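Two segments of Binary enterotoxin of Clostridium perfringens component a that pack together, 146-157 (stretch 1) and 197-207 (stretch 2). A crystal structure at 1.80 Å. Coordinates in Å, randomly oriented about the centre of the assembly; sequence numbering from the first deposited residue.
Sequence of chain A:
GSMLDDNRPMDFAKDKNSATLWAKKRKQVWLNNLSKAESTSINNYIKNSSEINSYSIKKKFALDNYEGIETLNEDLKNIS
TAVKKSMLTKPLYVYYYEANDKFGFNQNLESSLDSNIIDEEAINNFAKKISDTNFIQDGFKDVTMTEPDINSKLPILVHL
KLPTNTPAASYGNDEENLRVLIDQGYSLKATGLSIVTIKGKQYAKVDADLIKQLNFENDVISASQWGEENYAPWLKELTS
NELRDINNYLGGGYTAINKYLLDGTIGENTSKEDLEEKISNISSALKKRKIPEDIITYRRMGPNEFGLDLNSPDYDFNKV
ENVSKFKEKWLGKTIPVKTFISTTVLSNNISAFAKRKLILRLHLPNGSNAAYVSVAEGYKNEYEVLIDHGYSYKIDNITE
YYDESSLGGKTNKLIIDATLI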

# COMPACT_ATOMS: atom_id res chain seq x y z
N THR A 146 -22.05 9.88 8.04
CA THR A 146 -22.97 9.21 8.96
C THR A 146 -23.15 7.75 8.59
O THR A 146 -22.90 7.35 7.46
CB THR A 146 -24.36 9.90 8.98
OG1 THR A 146 -24.84 10.07 7.64
CG2 THR A 146 -24.29 11.26 9.66
N GLU A 147 -23.57 6.96 9.57
CA GLU A 147 -23.86 5.55 9.35
C GLU A 147 -24.88 5.41 8.24
O GLU A 147 -25.92 6.06 8.28
CB GLU A 147 -24.37 4.89 10.63
CG GLU A 147 -24.64 3.41 10.49
CD GLU A 147 -25.32 2.83 11.71
OE1 GLU A 147 -24.72 2.90 12.80
OE2 GLU A 147 -26.46 2.32 11.58
N PRO A 148 -24.58 4.57 7.24
CA PRO A 148 -25.52 4.45 6.12
C PRO A 148 -26.91 4.03 6.58
O PRO A 148 -27.03 3.35 7.62
CB PRO A 148 -24.89 3.39 5.24
CG PRO A 148 -23.42 3.48 5.55
CD PRO A 148 -23.35 3.80 7.02
N ASP A 149 -27.93 4.45 5.84
CA ASP A 149 -29.32 4.19 6.21
C ASP A 149 -29.96 3.30 5.16
O ASP A 149 -31.20 3.17 5.11
CB ASP A 149 -30.09 5.51 6.33
CG ASP A 149 -31.42 5.33 7.04
OD1 ASP A 149 -31.61 4.29 7.69
OD2 ASP A 149 -32.27 6.24 6.95
N ILE A 150 -29.13 2.71 4.32
CA ILE A 150 -29.60 1.91 3.19
C ILE A 150 -28.79 0.63 3.01
O ILE A 150 -27.69 0.48 3.55
CB ILE A 150 -29.62 2.76 1.86
CG1 ILE A 150 -28.27 3.44 1.59
CG2 ILE A 150 -30.72 3.81 1.88
CD1 ILE A 150 -27.26 2.58 0.95
N ASN A 151 -29.36 -0.28 2.23
CA ASN A 151 -28.75 -1.57 1.96
C ASN A 151 -27.41 -1.43 1.24
O ASN A 151 -27.19 -0.49 0.49
CB ASN A 151 -29.69 -2.42 1.11
CG ASN A 151 -29.06 -3.73 0.69
OD1 ASN A 151 -28.93 -4.65 1.50
ND2 ASN A 151 -28.64 -3.81 -0.56
N SER A 152 -26.52 -2.39 1.47
CA SER A 152 -25.37 -2.55 0.60
C SER A 152 -25.26 -3.99 0.15
O SER A 152 -25.62 -4.91 0.89
CB SER A 152 -24.08 -2.12 1.31
OG SER A 152 -22.97 -2.22 0.45
N LYS A 153 -24.79 -4.19 -1.08
CA LYS A 153 -24.46 -5.54 -1.54
C LYS A 153 -23.11 -5.98 -0.95
O LYS A 153 -22.71 -7.14 -1.09
CB LYS A 153 -24.44 -5.59 -3.07
CG LYS A 153 -25.81 -5.38 -3.69
CD LYS A 153 -25.77 -5.62 -5.19
CE LYS A 153 -27.07 -5.19 -5.85
NZ LYS A 153 -27.00 -5.35 -7.32
N LEU A 154 -22.42 -5.06 -0.29
CA LEU A 154 -21.11 -5.33 0.33
C LEU A 154 -21.29 -5.84 1.77
O LEU A 154 -22.29 -5.52 2.42
CB LEU A 154 -20.24 -4.06 0.32
CG LEU A 154 -20.00 -3.38 -1.03
CD1 LEU A 154 -19.14 -2.14 -0.84
CD2 LEU A 154 -19.33 -4.35 -2.00
N PRO A 155 -20.33 -6.64 2.27
CA PRO A 155 -20.42 -7.30 3.59
C PRO A 155 -19.94 -6.48 4.78
O PRO A 155 -20.29 -6.82 5.92
CB PRO A 155 -19.50 -8.51 3.42
CG PRO A 155 -18.44 -8.01 2.48
CD PRO A 155 -19.20 -7.17 1.48
N ILE A 156 -19.18 -5.42 4.54
CA ILE A 156 -18.45 -4.74 5.59
C ILE A 156 -18.83 -3.28 5.69
O ILE A 156 -19.06 -2.62 4.68
CB ILE A 156 -16.91 -4.87 5.35
CG1 ILE A 156 -16.49 -6.34 5.36
CG2 ILE A 156 -16.10 -4.04 6.37
CD1 ILE A 156 -15.18 -6.62 4.56
N LEU A 157 -18.93 -2.78 6.91
CA LEU A 157 -19.07 -1.36 7.16
C LEU A 157 -17.82 -0.88 7.87
O LEU A 157 -17.47 -1.38 8.96
CB LEU A 157 -20.31 -1.05 8.00
CG LEU A 157 -20.40 0.40 8.53
CD1 LEU A 157 -20.60 1.39 7.38
CD2 LEU A 157 -21.50 0.56 9.58
N THR A 197 -26.23 -4.48 12.90
CA THR A 197 -27.43 -4.72 12.12
C THR A 197 -27.94 -3.40 11.58
O THR A 197 -28.22 -2.47 12.34
CB THR A 197 -28.51 -5.40 12.96
OG1 THR A 197 -27.98 -6.64 13.45
CG2 THR A 197 -29.77 -5.68 12.12
N ILE A 198 -28.04 -3.32 10.26
CA ILE A 198 -28.59 -2.13 9.61
C ILE A 198 -29.75 -2.53 8.69
O ILE A 198 -29.57 -3.35 7.80
CB ILE A 198 -27.50 -1.38 8.83
CG1 ILE A 198 -26.42 -0.88 9.79
CG2 ILE A 198 -28.11 -0.22 8.03
CD1 ILE A 198 -25.21 -0.31 9.11
N LYS A 199 -30.93 -1.98 8.92
CA LYS A 199 -32.13 -2.37 8.16
C LYS A 199 -32.33 -3.88 8.14
O LYS A 199 -32.58 -4.47 7.09
CB LYS A 199 -32.05 -1.83 6.73
CG LYS A 199 -32.06 -0.31 6.61
CD LYS A 199 -33.42 0.26 6.97
CE LYS A 199 -33.49 1.75 6.66
NZ LYS A 199 -34.76 2.37 7.13
N GLY A 200 -32.17 -4.52 9.30
CA GLY A 200 -32.48 -5.93 9.45
C GLY A 200 -31.37 -6.87 9.00
O GLY A 200 -31.48 -8.09 9.14
N LYS A 201 -30.30 -6.29 8.46
CA LYS A 201 -29.20 -7.07 7.90
C LYS A 201 -27.90 -6.87 8.67
O LYS A 201 -27.55 -5.75 9.06
CB LYS A 201 -29.00 -6.69 6.43
CG LYS A 201 -27.84 -7.37 5.74
CD LYS A 201 -27.86 -7.00 4.26
CE LYS A 201 -26.66 -7.55 3.52
NZ LYS A 201 -26.54 -9.02 3.68
N GLN A 202 -27.18 -7.96 8.89
CA GLN A 202 -25.91 -7.90 9.59
C GLN A 202 -24.73 -7.59 8.67
O GLN A 202 -24.61 -8.14 7.58
CB GLN A 202 -25.64 -9.20 10.34
CG GLN A 202 -26.56 -9.43 11.52
CD GLN A 202 -26.21 -10.67 12.32
OE1 GLN A 202 -25.28 -11.40 11.98
NE2 GLN A 202 -26.96 -10.91 13.40
N TYR A 203 -23.86 -6.70 9.14
CA TYR A 203 -22.64 -6.38 8.44
C TYR A 203 -21.48 -6.52 9.41
O TYR A 203 -21.65 -6.34 10.61
CB TYR A 203 -22.68 -4.95 7.88
CG TYR A 203 -23.79 -4.69 6.88
CD1 TYR A 203 -25.07 -4.35 7.31
CD2 TYR A 203 -23.54 -4.75 5.51
CE1 TYR A 203 -26.10 -4.09 6.39
CE2 TYR A 203 -24.56 -4.51 4.59
CZ TYR A 203 -25.83 -4.17 5.04
OH TYR A 203 -26.84 -3.92 4.13
N ALA A 204 -20.30 -6.85 8.89
CA ALA A 204 -19.09 -6.83 9.69
C ALA A 204 -18.61 -5.39 9.82
O ALA A 204 -18.21 -4.77 8.83
CB ALA A 204 -18.02 -7.71 9.07
N LYS A 205 -18.68 -4.84 11.03
CA LYS A 205 -18.24 -3.47 11.26
C LYS A 205 -16.77 -3.43 11.68
O LYS A 205 -16.39 -3.89 12.76
CB LYS A 205 -19.12 -2.80 12.31
CG LYS A 205 -18.77 -1.36 12.61
CD LYS A 205 -19.58 -0.87 13.78
CE LYS A 205 -18.98 0.37 14.40
NZ LYS A 205 -19.70 0.75 15.65
N VAL A 206 -15.94 -2.86 10.82
CA VAL A 206 -14.53 -2.67 11.10
C VAL A 206 -14.32 -1.25 11.64
O VAL A 206 -14.53 -0.27 10.91
CB VAL A 206 -13.66 -2.89 9.84
CG1 VAL A 206 -12.18 -2.64 10.14
CG2 VAL A 206 -13.85 -4.30 9.30
N ASP A 207 -13.98 -1.15 12.91
CA ASP A 207 -13.50 0.11 13.45
C ASP A 207 -12.04 0.22 13.03
O ASP A 207 -11.30 -0.76 13.10
CB ASP A 207 -13.63 0.19 14.97
CG ASP A 207 -15.08 0.32 15.43
OD1 ASP A 207 -15.90 0.96 14.74
OD2 ASP A 207 -15.39 -0.19 16.52

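Three backbone hydrogen bonds fix the register of the two strands. Ala-204 N donates to Pro-155 O (3.0 Å, angle at the hydrogen 156°), Leu-157 N to Ala-204 O (2.9 Å, 157°), and Val-206 N to Leu-157 O (2.8 Å, 148°). Ala-204 thus both gives and accepts, bonding to the residues before and after Ile-156, the pattern expected of a parallel bridge; the CA atoms of Ile-156 and Ala-204 lie 4.6 Å apart. CA-H...O contacts supplement the ladder, among them Lys-205 CA to Leu-157 O at 3.2 Å and 147°.

Where stretch 1 is still loop, a side chain takes over: Ser-152 N donates to Tyr-203 OH at 3.1 Å with a nearly straight angle of 167°. The Tyr-203 ring presents its edge to this loop, with Leu-154 O 3.3 Å from CE2. That carbonyl is buried by the contact yet has no polar partner in the model.

Farther out, Asp-149 OD1 and Lys-199 NZ form a salt bridge, long at 3.7 Å.

Apolar packing follows the alternation of the strands. Ile-156 CG2 meets Val-206 CG2 at 3.7 Å, and its CG1 lies 4.2 Å from Ala-204 CB. Leu-157, directed to the other face, places CD2 3.8 Å from Ile-198 CD1.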